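Long-range contacts in gluconate kinase (Lactobacillus acidophilus, PDB 3LL3), which probably transfers a phosphate from ATP to a sugar or sugar acid such as gluconate, as an FGGY-family carbohydrate kinase: residues Q271-F281 with H289-N297; I347-V357 with I481-F492. All coordinates share one frame; numbering follows the deposited sequence.

Contact 1 of 2, residues Q271-F281 with H289-N297; sequences QPKIDPSASYF and HYLLGGPVN. With XUL (D-xylulose), chain E; DXP (1-deoxy-D-xylulose-5-phosphate), chain D.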
loop_
_atom_site.group_PDB
_atom_site.type_symbol
_atom_site.label_atom_id
_atom_site.label_comp_id
_atom_site.label_asym_id
_atom_site.label_seq_id
_atom_site.Cartn_x
_atom_site.Cartn_y
_atom_site.Cartn_z
ATOM N N GLN A 271 23.700 1.258 -32.555
ATOM C CA GLN A 271 22.705 1.628 -33.548
ATOM C C GLN A 271 21.424 2.140 -32.895
ATOM O O GLN A 271 21.192 1.902 -31.704
ATOM C CB GLN A 271 22.437 0.452 -34.504
ATOM C CG GLN A 271 21.932 -0.821 -33.853
ATOM C CD GLN A 271 22.016 -2.028 -34.787
ATOM O OE1 GLN A 271 22.658 -1.963 -35.842
ATOM N NE2 GLN A 271 21.375 -3.134 -34.400
ATOM N N PRO A 272 20.587 2.860 -33.669
ATOM C CA PRO A 272 19.320 3.293 -33.080
ATOM C C PRO A 272 18.595 2.049 -32.624
ATOM O O PRO A 272 18.667 1.003 -33.271
ATOM C CB PRO A 272 18.558 3.924 -34.249
ATOM C CG PRO A 272 19.575 4.204 -35.299
ATOM C CD PRO A 272 20.714 3.230 -35.087
ATOM N N LYS A 273 17.931 2.133 -31.490
ATOM C CA LYS A 273 17.137 1.022 -31.066
ATOM C C LYS A 273 16.042 1.644 -30.262
ATOM O O LYS A 273 16.293 2.421 -29.342
ATOM C CB LYS A 273 17.950 0.030 -30.234
ATOM C CG LYS A 273 17.074 -1.083 -29.647
ATOM C CD LYS A 273 17.807 -1.914 -28.576
ATOM C CE LYS A 273 16.831 -2.908 -27.932
ATOM N NZ LYS A 273 17.437 -3.679 -26.805
ATOM N N ILE A 274 14.817 1.356 -30.650
ATOM C CA ILE A 274 13.702 1.935 -29.955
ATOM C C ILE A 274 12.869 0.822 -29.416
ATOM O O ILE A 274 12.932 -0.315 -29.889
ATOM C CB ILE A 274 12.868 2.845 -30.874
ATOM C CG1 ILE A 274 12.474 2.098 -32.147
ATOM C CG2 ILE A 274 13.646 4.097 -31.209
ATOM C CD1 ILE A 274 11.440 2.831 -32.971
ATOM N N ASP A 275 12.096 1.154 -28.400
ATOM C CA ASP A 275 11.286 0.183 -27.721
ATOM C C ASP A 275 9.867 0.194 -28.286
ATOM O O ASP A 275 9.241 1.251 -28.379
ATOM C CB ASP A 275 11.242 0.522 -26.248
ATOM C CG ASP A 275 10.450 -0.469 -25.466
ATOM O OD1 ASP A 275 10.665 -1.677 -25.649
ATOM O OD2 ASP A 275 9.587 -0.039 -24.688
ATOM N N PRO A 276 9.359 -0.984 -28.670
ATOM C CA PRO A 276 7.973 -1.111 -29.132
ATOM C C PRO A 276 6.971 -0.441 -28.188
ATOM O O PRO A 276 5.936 0.053 -28.642
ATOM C CB PRO A 276 7.760 -2.628 -29.151
ATOM C CG PRO A 276 9.114 -3.179 -29.457
ATOM C CD PRO A 276 10.092 -2.261 -28.759
ATOM N N SER A 277 7.261 -0.406 -26.893
ATOM C CA SER A 277 6.353 0.271 -25.969
ATOM C C SER A 277 6.838 1.659 -25.566
ATOM O O SER A 277 6.291 2.280 -24.656
ATOM C CB SER A 277 6.064 -0.591 -24.734
ATOM O OG SER A 277 7.177 -1.407 -24.381
ATOM N N ALA A 278 7.845 2.160 -26.268
ATOM C CA ALA A 278 8.388 3.480 -25.966
ATOM C C ALA A 278 8.681 3.668 -24.476
ATOM O O ALA A 278 8.406 4.718 -23.907
ATOM C CB ALA A 278 7.451 4.582 -26.472
ATOM N N SER A 279 9.258 2.659 -23.839
ATOM C CA SER A 279 9.489 2.770 -22.407
ATOM C C SER A 279 10.847 3.373 -22.053
ATOM O O SER A 279 11.096 3.663 -20.887
ATOM C CB SER A 279 9.290 1.422 -21.718
ATOM O OG SER A 279 10.301 0.519 -22.122
ATOM N N TYR A 280 11.718 3.560 -23.050
ATOM C CA TYR A 280 13.017 4.194 -22.814
ATOM C C TYR A 280 13.367 5.114 -23.976
ATOM O O TYR A 280 12.902 4.900 -25.099
ATOM C CB TYR A 280 14.140 3.150 -22.588
ATOM C CG TYR A 280 14.355 2.199 -23.744
ATOM C CD1 TYR A 280 15.045 2.599 -24.885
ATOM C CD2 TYR A 280 13.877 0.893 -23.691
ATOM C CE1 TYR A 280 15.239 1.725 -25.954
ATOM C CE2 TYR A 280 14.063 0.012 -24.746
ATOM C CZ TYR A 280 14.739 0.432 -25.877
ATOM O OH TYR A 280 14.922 -0.436 -26.926
ATOM N N PHE A 281 14.179 6.136 -23.718
ATOM C CA PHE A 281 14.530 7.050 -24.783
ATOM C C PHE A 281 15.693 6.482 -25.579
ATOM O O PHE A 281 16.423 5.610 -25.096
ATOM C CB PHE A 281 14.860 8.452 -24.241
ATOM C CG PHE A 281 16.077 8.507 -23.302
ATOM C CD1 PHE A 281 17.357 8.226 -23.767
ATOM C CD2 PHE A 281 15.928 8.879 -21.978
ATOM C CE1 PHE A 281 18.465 8.312 -22.933
ATOM C CE2 PHE A 281 17.035 8.957 -21.119
ATOM C CZ PHE A 281 18.304 8.676 -21.603
ATOM N N HIS A 289 26.968 5.683 -31.960
ATOM C CA HIS A 289 26.740 5.676 -30.515
ATOM C C HIS A 289 25.372 6.299 -30.208
ATOM O O HIS A 289 25.119 7.452 -30.564
ATOM C CB HIS A 289 27.851 6.434 -29.761
ATOM C CG HIS A 289 29.219 5.855 -29.951
ATOM N ND1 HIS A 289 29.982 6.107 -31.071
ATOM C CD2 HIS A 289 29.962 5.040 -29.165
ATOM C CE1 HIS A 289 31.138 5.470 -30.967
ATOM N NE2 HIS A 289 31.147 4.810 -29.821
ATOM N N TYR A 290 24.516 5.523 -29.545
ATOM C CA TYR A 290 23.159 5.927 -29.196
ATOM C C TYR A 290 22.912 5.700 -27.707
ATOM O O TYR A 290 23.143 4.611 -27.193
ATOM C CB TYR A 290 22.135 5.160 -30.065
ATOM C CG TYR A 290 22.390 5.442 -31.525
ATOM C CD1 TYR A 290 23.425 4.806 -32.203
ATOM C CD2 TYR A 290 21.659 6.410 -32.205
ATOM C CE1 TYR A 290 23.694 5.087 -33.534
ATOM C CE2 TYR A 290 21.931 6.707 -33.540
ATOM C CZ TYR A 290 22.947 6.041 -34.196
ATOM O OH TYR A 290 23.223 6.332 -35.518
ATOM N N LEU A 291 22.445 6.740 -27.025
ATOM C CA LEU A 291 22.217 6.671 -25.593
ATOM C C LEU A 291 20.803 6.199 -25.308
ATOM O O LEU A 291 19.821 6.882 -25.647
ATOM C CB LEU A 291 22.486 8.028 -24.932
ATOM C CG LEU A 291 22.367 8.062 -23.399
ATOM C CD1 LEU A 291 23.597 7.433 -22.744
ATOM C CD2 LEU A 291 22.214 9.517 -22.944
ATOM N N LEU A 292 20.696 5.007 -24.728
ATOM C CA LEU A 292 19.413 4.484 -24.300
ATOM C C LEU A 292 19.260 4.714 -22.817
ATOM O O LEU A 292 20.210 4.560 -22.056
ATOM C CB LEU A 292 19.297 2.990 -24.593
ATOM C CG LEU A 292 19.684 2.514 -25.997
ATOM C CD1 LEU A 292 19.476 0.995 -26.098
ATOM C CD2 LEU A 292 18.887 3.246 -27.071
ATOM N N GLY A 293 18.063 5.066 -22.372
ATOM C CA GLY A 293 17.890 5.148 -20.938
ATOM C C GLY A 293 16.497 5.423 -20.443
ATOM O O GLY A 293 15.561 5.674 -21.229
ATOM N N GLY A 294 16.380 5.364 -19.119
ATOM C CA GLY A 294 15.159 5.689 -18.412
ATOM C C GLY A 294 15.456 6.686 -17.300
ATOM O O GLY A 294 16.220 6.389 -16.376
ATOM N N PRO A 295 14.877 7.885 -17.392
ATOM C CA PRO A 295 14.947 8.806 -16.258
ATOM C C PRO A 295 13.872 8.378 -15.249
ATOM O O PRO A 295 12.757 8.101 -15.639
ATOM C CB PRO A 295 14.579 10.153 -16.874
ATOM C CG PRO A 295 13.930 9.839 -18.214
ATOM C CD PRO A 295 13.985 8.371 -18.461
ATOM N N VAL A 296 14.222 8.285 -13.975
ATOM C CA VAL A 296 13.301 7.759 -12.964
ATOM C C VAL A 296 13.150 8.798 -11.860
ATOM O O VAL A 296 14.147 9.186 -11.218
ATOM C CB VAL A 296 13.845 6.442 -12.377
ATOM C CG1 VAL A 296 12.923 5.910 -11.298
ATOM C CG2 VAL A 296 14.018 5.394 -13.470
ATOM N N ASN A 297 11.925 9.267 -11.643
ATOM C CA ASN A 297 11.689 10.328 -10.658
ATOM C C ASN A 297 11.992 9.885 -9.227
ATOM O O ASN A 297 12.583 10.636 -8.437
ATOM C CB ASN A 297 10.234 10.818 -10.697
ATOM C CG ASN A 297 9.818 11.362 -12.065
ATOM O OD1 ASN A 297 10.657 11.762 -12.873
ATOM N ND2 ASN A 297 8.502 11.394 -12.313
HETATM C C1 XUL E . 17.874 12.869 -19.424
HETATM C C2 XUL E . 16.415 13.341 -19.302
HETATM C C3 XUL E . 16.021 14.399 -18.233
HETATM C C4 XUL E . 17.192 15.158 -17.578
HETATM C C5 XUL E . 17.879 16.169 -18.515
HETATM O O1 XUL E . 17.967 11.507 -19.081
HETATM O O2 XUL E . 15.573 12.844 -20.011
HETATM O O3 XUL E . 15.326 13.766 -17.188
HETATM O O4 XUL E . 16.673 15.849 -16.465
HETATM O O5 XUL E . 18.535 17.178 -17.784
HETATM C C1 DXP D . 0.955 16.463 -11.703
HETATM C C2 DXP D . 2.035 16.208 -10.610
HETATM C C3 DXP D . 3.511 16.421 -11.030
HETATM C C4 DXP D . 3.780 15.534 -12.262
HETATM C C5 DXP D . 5.188 15.115 -12.754
HETATM O O2 DXP D . 1.767 15.541 -9.667
HETATM O O3 DXP D . 4.357 16.343 -9.950
HETATM O O4 DXP D . 2.878 14.475 -12.226
HETATM O O5 DXP D . 5.386 13.763 -13.073
HETATM P P DXP D . 6.165 13.138 -14.400
HETATM O O2P DXP D . 5.172 13.127 -15.645
HETATM O O1P DXP D . 7.588 13.856 -14.579
HETATM O O3P DXP D . 6.373 11.750 -14.238
#
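Phe281 and Gly293 form the antiparallel, hydrogen-bonded pair that attaches an edge strand to strand 289-296 beside the D-xylulose pocket. Phe281 N gives to Gly293 O at 2.9 Å, and Gly293 N returns a longer bond to Phe281 O (3.2 Å). The phenyl ring then turns back so that one face lies against Gly293 of its own bridge. With CG lodged between the backbone N and the carbonyl carbon (chi1 63°), the ring meets Gly293 CA 3.8 Å from its centroid, in a CH-pi contact that a residue without a side chain permits. Leu291 O lies in the ring plane at its edge, 3.4 Å from Phe281 CE1. On the sugar side, Phe281 CE2 comes within 3.4 Å of O1 of D-xylulose, and Pro295 CB approaches O3.

The pair begins a beta hairpin, 281-284 with 289-296, at the margin of the mixed sheet of the C-terminal actin-like ATPase domain; strand 263-269 takes the other side of 289-296. Near the start of strand 289-296, Tyr290 lies flat against the incoming loop: Pro272 CD stands 3.9 Å from the ring centroid, 18° off its normal, while Tyr290 OH bonds to Lys287 O. With an alanine in its place, Gln271 and the Pro272 ring would probably lose the aromatic face they rest on, and Lys287 O its hydroxyl partner. Between these two anchors the loop makes a type I turn, in which Asp275 OD2 accepts from Ser277 OG, Ser279 N and Ser279 OG, the last at 2.7 Å.

Contact 2 of 2, residues I347-V357 with I481-F492; sequences IWDANARGSFV and IRNALAASYGKF. With DXP (1-deoxy-D-xylulose-5-phosphate), chain D.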
loop_
_atom_site.group_PDB
_atom_site.type_symbol
_atom_site.label_atom_id
_atom_site.label_comp_id
_atom_site.label_asym_id
_atom_site.label_seq_id
_atom_site.Cartn_x
_atom_site.Cartn_y
_atom_site.Cartn_z
ATOM N N ILE A 347 7.175 3.253 -16.086
ATOM C CA ILE A 347 5.733 3.185 -16.371
ATOM C C ILE A 347 5.143 4.377 -17.151
ATOM O O ILE A 347 4.054 4.274 -17.698
ATOM C CB ILE A 347 4.906 2.960 -15.093
ATOM C CG1 ILE A 347 5.121 4.096 -14.102
ATOM C CG2 ILE A 347 5.271 1.631 -14.436
ATOM C CD1 ILE A 347 4.092 4.095 -12.967
ATOM N N TRP A 348 5.853 5.499 -17.185
ATOM C CA TRP A 348 5.414 6.673 -17.936
ATOM C C TRP A 348 3.949 7.004 -17.648
ATOM O O TRP A 348 3.109 7.034 -18.548
ATOM C CB TRP A 348 5.680 6.501 -19.447
ATOM C CG TRP A 348 7.166 6.406 -19.751
ATOM C CD1 TRP A 348 7.897 5.263 -19.970
ATOM C CD2 TRP A 348 8.095 7.497 -19.840
ATOM N NE1 TRP A 348 9.228 5.581 -20.186
ATOM C CE2 TRP A 348 9.373 6.943 -20.112
ATOM C CE3 TRP A 348 7.977 8.885 -19.708
ATOM C CZ2 TRP A 348 10.517 7.731 -20.250
ATOM C CZ3 TRP A 348 9.112 9.667 -19.859
ATOM C CH2 TRP A 348 10.369 9.084 -20.124
ATOM N N ASP A 349 3.655 7.253 -16.378
ATOM C CA ASP A 349 2.305 7.630 -15.956
ATOM C C ASP A 349 2.430 8.766 -14.958
ATOM O O ASP A 349 2.826 8.561 -13.816
ATOM C CB ASP A 349 1.603 6.429 -15.314
ATOM C CG ASP A 349 0.202 6.762 -14.829
ATOM O OD1 ASP A 349 -0.155 7.959 -14.820
ATOM O OD2 ASP A 349 -0.535 5.825 -14.460
ATOM N N ALA A 350 2.128 9.977 -15.387
ATOM C CA ALA A 350 2.294 11.135 -14.525
ATOM C C ALA A 350 1.322 11.128 -13.352
ATOM O O ALA A 350 1.497 11.876 -12.411
ATOM C CB ALA A 350 2.129 12.415 -15.325
ATOM N N ASN A 351 0.293 10.297 -13.413
ATOM C CA ASN A 351 -0.706 10.271 -12.346
ATOM C C ASN A 351 -0.463 9.187 -11.315
ATOM O O ASN A 351 -1.178 9.103 -10.321
ATOM C CB ASN A 351 -2.116 10.137 -12.924
ATOM C CG ASN A 351 -2.421 11.217 -13.914
ATOM O OD1 ASN A 351 -2.141 12.392 -13.666
ATOM N ND2 ASN A 351 -2.962 10.833 -15.062
ATOM N N ALA A 352 0.549 8.359 -11.546
ATOM C CA ALA A 352 0.830 7.249 -10.631
ATOM C C ALA A 352 1.047 7.736 -9.213
ATOM O O ALA A 352 1.443 8.878 -8.984
ATOM C CB ALA A 352 2.037 6.449 -11.104
ATOM N N ARG A 353 0.771 6.862 -8.252
ATOM C CA ARG A 353 1.026 7.163 -6.855
ATOM C C ARG A 353 1.675 5.939 -6.200
ATOM O O ARG A 353 1.713 4.876 -6.795
ATOM C CB ARG A 353 -0.273 7.564 -6.159
ATOM C CG ARG A 353 -0.764 8.952 -6.577
ATOM C CD ARG A 353 -2.190 9.155 -6.131
ATOM N NE ARG A 353 -2.388 10.470 -5.535
ATOM C CZ ARG A 353 -2.941 11.498 -6.164
ATOM N NH1 ARG A 353 -3.357 11.359 -7.414
ATOM N NH2 ARG A 353 -3.080 12.661 -5.545
ATOM N N GLY A 354 2.197 6.095 -4.996
ATOM C CA GLY A 354 2.882 4.995 -4.328
ATOM C C GLY A 354 1.947 4.082 -3.542
ATOM O O GLY A 354 0.843 4.505 -3.196
ATOM N N SER A 355 2.381 2.846 -3.269
ATOM C CA SER A 355 1.588 1.874 -2.510
ATOM C C SER A 355 2.483 0.953 -1.672
ATOM O O SER A 355 3.593 0.613 -2.094
ATOM C CB SER A 355 0.761 0.981 -3.454
ATOM O OG SER A 355 -0.095 1.746 -4.290
ATOM N N PHE A 356 1.999 0.558 -0.495
ATOM C CA PHE A 356 2.510 -0.621 0.194
ATOM C C PHE A 356 1.476 -1.698 -0.019
ATOM O O PHE A 356 0.332 -1.505 0.374
ATOM C CB PHE A 356 2.625 -0.398 1.711
ATOM C CG PHE A 356 3.810 0.440 2.132
ATOM C CD1 PHE A 356 5.062 -0.141 2.303
ATOM C CD2 PHE A 356 3.659 1.797 2.391
ATOM C CE1 PHE A 356 6.152 0.617 2.715
ATOM C CE2 PHE A 356 4.747 2.577 2.794
ATOM C CZ PHE A 356 5.999 1.995 2.940
ATOM N N VAL A 357 1.848 -2.834 -0.596
ATOM C CA VAL A 357 0.891 -3.942 -0.739
ATOM C C VAL A 357 1.427 -5.261 -0.181
ATOM O O VAL A 357 2.540 -5.673 -0.508
ATOM C CB VAL A 357 0.438 -4.146 -2.216
ATOM C CG1 VAL A 357 -0.584 -5.301 -2.327
ATOM C CG2 VAL A 357 -0.146 -2.863 -2.790
ATOM N N ILE A 481 1.921 -6.757 -8.689
ATOM C CA ILE A 481 1.216 -5.705 -7.948
ATOM C C ILE A 481 1.168 -4.407 -8.769
ATOM O O ILE A 481 0.144 -3.723 -8.839
ATOM C CB ILE A 481 1.865 -5.454 -6.569
ATOM C CG1 ILE A 481 1.919 -6.754 -5.756
ATOM C CG2 ILE A 481 1.126 -4.361 -5.810
ATOM C CD1 ILE A 481 0.617 -7.537 -5.708
ATOM N N ARG A 482 2.275 -4.084 -9.420
ATOM C CA ARG A 482 2.303 -2.934 -10.323
ATOM C C ARG A 482 1.261 -3.074 -11.437
ATOM O O ARG A 482 0.501 -2.130 -11.728
ATOM C CB ARG A 482 3.716 -2.732 -10.882
ATOM C CG ARG A 482 3.795 -1.957 -12.159
ATOM C CD ARG A 482 3.972 -2.917 -13.328
ATOM N NE ARG A 482 5.359 -2.986 -13.709
ATOM C CZ ARG A 482 5.911 -3.959 -14.429
ATOM N NH1 ARG A 482 5.204 -4.994 -14.856
ATOM N NH2 ARG A 482 7.194 -3.884 -14.718
ATOM N N ASN A 483 1.215 -4.257 -12.044
ATOM C CA ASN A 483 0.242 -4.527 -13.090
ATOM C C ASN A 483 -1.185 -4.383 -12.571
ATOM O O ASN A 483 -2.053 -3.846 -13.255
ATOM C CB ASN A 483 0.445 -5.927 -13.683
ATOM C CG ASN A 483 1.736 -6.048 -14.496
ATOM O OD1 ASN A 483 2.370 -5.047 -14.859
ATOM N ND2 ASN A 483 2.131 -7.287 -14.782
ATOM N N ALA A 484 -1.428 -4.879 -11.364
ATOM C CA ALA A 484 -2.794 -4.915 -10.828
ATOM C C ALA A 484 -3.327 -3.506 -10.633
ATOM O O ALA A 484 -4.512 -3.245 -10.824
ATOM C CB ALA A 484 -2.842 -5.686 -9.516
ATOM N N LEU A 485 -2.433 -2.593 -10.272
ATOM C CA LEU A 485 -2.811 -1.218 -9.961
ATOM C C LEU A 485 -2.605 -0.230 -11.110
ATOM O O LEU A 485 -3.016 0.913 -11.003
ATOM C CB LEU A 485 -2.054 -0.726 -8.715
ATOM C CG LEU A 485 -2.503 -1.375 -7.396
ATOM C CD1 LEU A 485 -1.520 -1.052 -6.292
ATOM C CD2 LEU A 485 -3.918 -0.900 -7.041
ATOM N N ALA A 486 -1.961 -0.663 -12.189
ATOM C CA ALA A 486 -1.584 0.256 -13.274
ATOM C C ALA A 486 -2.754 1.115 -13.786
ATOM O O ALA A 486 -2.596 2.300 -14.044
ATOM C CB ALA A 486 -0.927 -0.506 -14.424
ATOM N N ALA A 487 -3.937 0.530 -13.903
ATOM C CA ALA A 487 -5.070 1.282 -14.432
ATOM C C ALA A 487 -5.890 2.018 -13.360
ATOM O O ALA A 487 -6.944 2.573 -13.658
ATOM C CB ALA A 487 -5.974 0.374 -15.276
ATOM N N SER A 488 -5.399 2.057 -12.126
ATOM C CA SER A 488 -6.215 2.586 -11.034
ATOM C C SER A 488 -5.870 4.001 -10.549
ATOM O O SER A 488 -6.534 4.526 -9.656
ATOM C CB SER A 488 -6.227 1.596 -9.855
ATOM O OG SER A 488 -6.817 0.359 -10.245
ATOM N N TYR A 489 -4.858 4.628 -11.145
ATOM C CA TYR A 489 -4.338 5.885 -10.609
ATOM C C TYR A 489 -5.167 7.127 -10.978
ATOM O O TYR A 489 -5.190 8.110 -10.231
ATOM C CB TYR A 489 -2.860 6.065 -10.979
ATOM C CG TYR A 489 -1.975 4.949 -10.467
ATOM C CD1 TYR A 489 -1.129 4.258 -11.325
ATOM C CD2 TYR A 489 -2.022 4.557 -9.123
ATOM C CE1 TYR A 489 -0.321 3.232 -10.864
ATOM C CE2 TYR A 489 -1.209 3.520 -8.644
ATOM C CZ TYR A 489 -0.364 2.866 -9.524
ATOM O OH TYR A 489 0.423 1.841 -9.077
ATOM N N GLY A 490 -5.864 7.071 -12.111
ATOM C CA GLY A 490 -6.605 8.227 -12.599
ATOM C C GLY A 490 -7.702 8.580 -11.621
ATOM O O GLY A 490 -8.097 9.734 -11.466
ATOM N N LYS A 491 -8.167 7.548 -10.938
ATOM C CA LYS A 491 -9.214 7.635 -9.938
ATOM C C LYS A 491 -8.874 8.632 -8.815
ATOM O O LYS A 491 -9.747 9.357 -8.347
ATOM C CB LYS A 491 -9.432 6.226 -9.370
ATOM C CG LYS A 491 -10.883 5.775 -9.260
ATOM C CD LYS A 491 -11.669 6.048 -10.543
ATOM C CE LYS A 491 -13.051 5.391 -10.486
ATOM N NZ LYS A 491 -13.674 5.514 -9.128
ATOM N N PHE A 492 -7.607 8.677 -8.397
ATOM C CA PHE A 492 -7.184 9.508 -7.263
ATOM C C PHE A 492 -7.304 11.012 -7.495
ATOM O O PHE A 492 -6.941 11.813 -6.625
ATOM C CB PHE A 492 -5.747 9.156 -6.835
ATOM C CG PHE A 492 -5.642 7.819 -6.171
ATOM C CD1 PHE A 492 -5.519 6.665 -6.927
ATOM C CD2 PHE A 492 -5.738 7.706 -4.784
ATOM C CE1 PHE A 492 -5.456 5.410 -6.306
ATOM C CE2 PHE A 492 -5.681 6.459 -4.161
ATOM C CZ PHE A 492 -5.547 5.313 -4.922
HETATM C C1 DXP D . 0.955 16.463 -11.703
HETATM C C2 DXP D . 2.035 16.208 -10.610
HETATM C C3 DXP D . 3.511 16.421 -11.030
HETATM C C4 DXP D . 3.780 15.534 -12.262
HETATM C C5 DXP D . 5.188 15.115 -12.754
HETATM O O2 DXP D . 1.767 15.541 -9.667
HETATM O O3 DXP D . 4.357 16.343 -9.950
HETATM O O4 DXP D . 2.878 14.475 -12.226
HETATM O O5 DXP D . 5.386 13.763 -13.073
HETATM P P DXP D . 6.165 13.138 -14.400
HETATM O O2P DXP D . 5.172 13.127 -15.645
HETATM O O1P DXP D . 7.588 13.856 -14.579
HETATM O O3P DXP D . 6.373 11.750 -14.238
HETATM O O HOH W 1 -0.003 3.100 -14.618
HETATM O O HOH W 2 -3.443 10.412 -9.918
HETATM O O HOH W 3 1.119 2.167 -6.455
#
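Ile481 meets Val357 tip to tip, its CG2 methyl 3.6 Å from Val357 CG2, where the end of helix 465-485 lies over strand 354-359. The short segments 354-357 and 481-485 run at 122° to each other, with axes 10.7 Å apart. One residue on, the aliphatic part of Arg482 grazes Ile347, while its guanidinium is held in a salt bridge to Asp382 and by a bond from NH1 to Asn483 OD1. Leu485 slides past Val357 in the opposite direction and brings CD1 to 3.7 Å from Ser355 OG. At Ala486 the link is water-mediated: one water donates both to Ala486 O and to Asp349 OD2.

Tyr489 carries the centre of the contact. Its CG, anti to the carbonyl carbon (chi1 -59°), directs the ring onto the 351-353 backbone, and Ala352 CA lies 4.0 Å from the ring centroid over one face. Leu485 O lies above the opposite face, offset toward its rim. Asp349 OD2 comes to the ring edge, 3.6 Å from Tyr489 CD1, and Asp349 OD1 closes an Asx turn by accepting from Asn351 N. Beyond the ring, Tyr489 OH shares a water with Ser355 OG and Arg353 O, and a second water joins Tyr489 O to Asn351 O. Phe492 finishes the walk: its CB lies over a face of the Arg353 guanidinium, 3.3 Å from Arg353 NH1, the arginine chain being bent at chi3 (136°), so that it crosses Phe492 at a slant.

No direct hydrogen bond spans the segments, so apolar packing and bridging waters join them. Residues 354-357 also pair with an antiparallel strand of the second subunit, making this a C-terminal helix packed on a beta sheet that continues across a dimer interface.

Contact 1 closes in the chain before contact 2 opens, and their centres lie 22 Å apart, yet Trp348 joins them directly. Its NE1 is 2.8 Å from Ser279 O, a probable hydrogen bond, and its CZ2 packs 4.0 Å from Pro295 CD. A shared ligand provides a second link: 1-deoxy-D-xylulose-5-phosphate receives a hydrogen bond from Asn297 ND2 to O3P (2.9 Å) in contact 1, while Ala350 O of contact 2 is 2.9 Å from its O4. D-xylulose touches contact 1, whose Pro295 side chain is about 12 Å from the bound ATP. Contact 2 instead extends from the phosphosugar toward the second subunit.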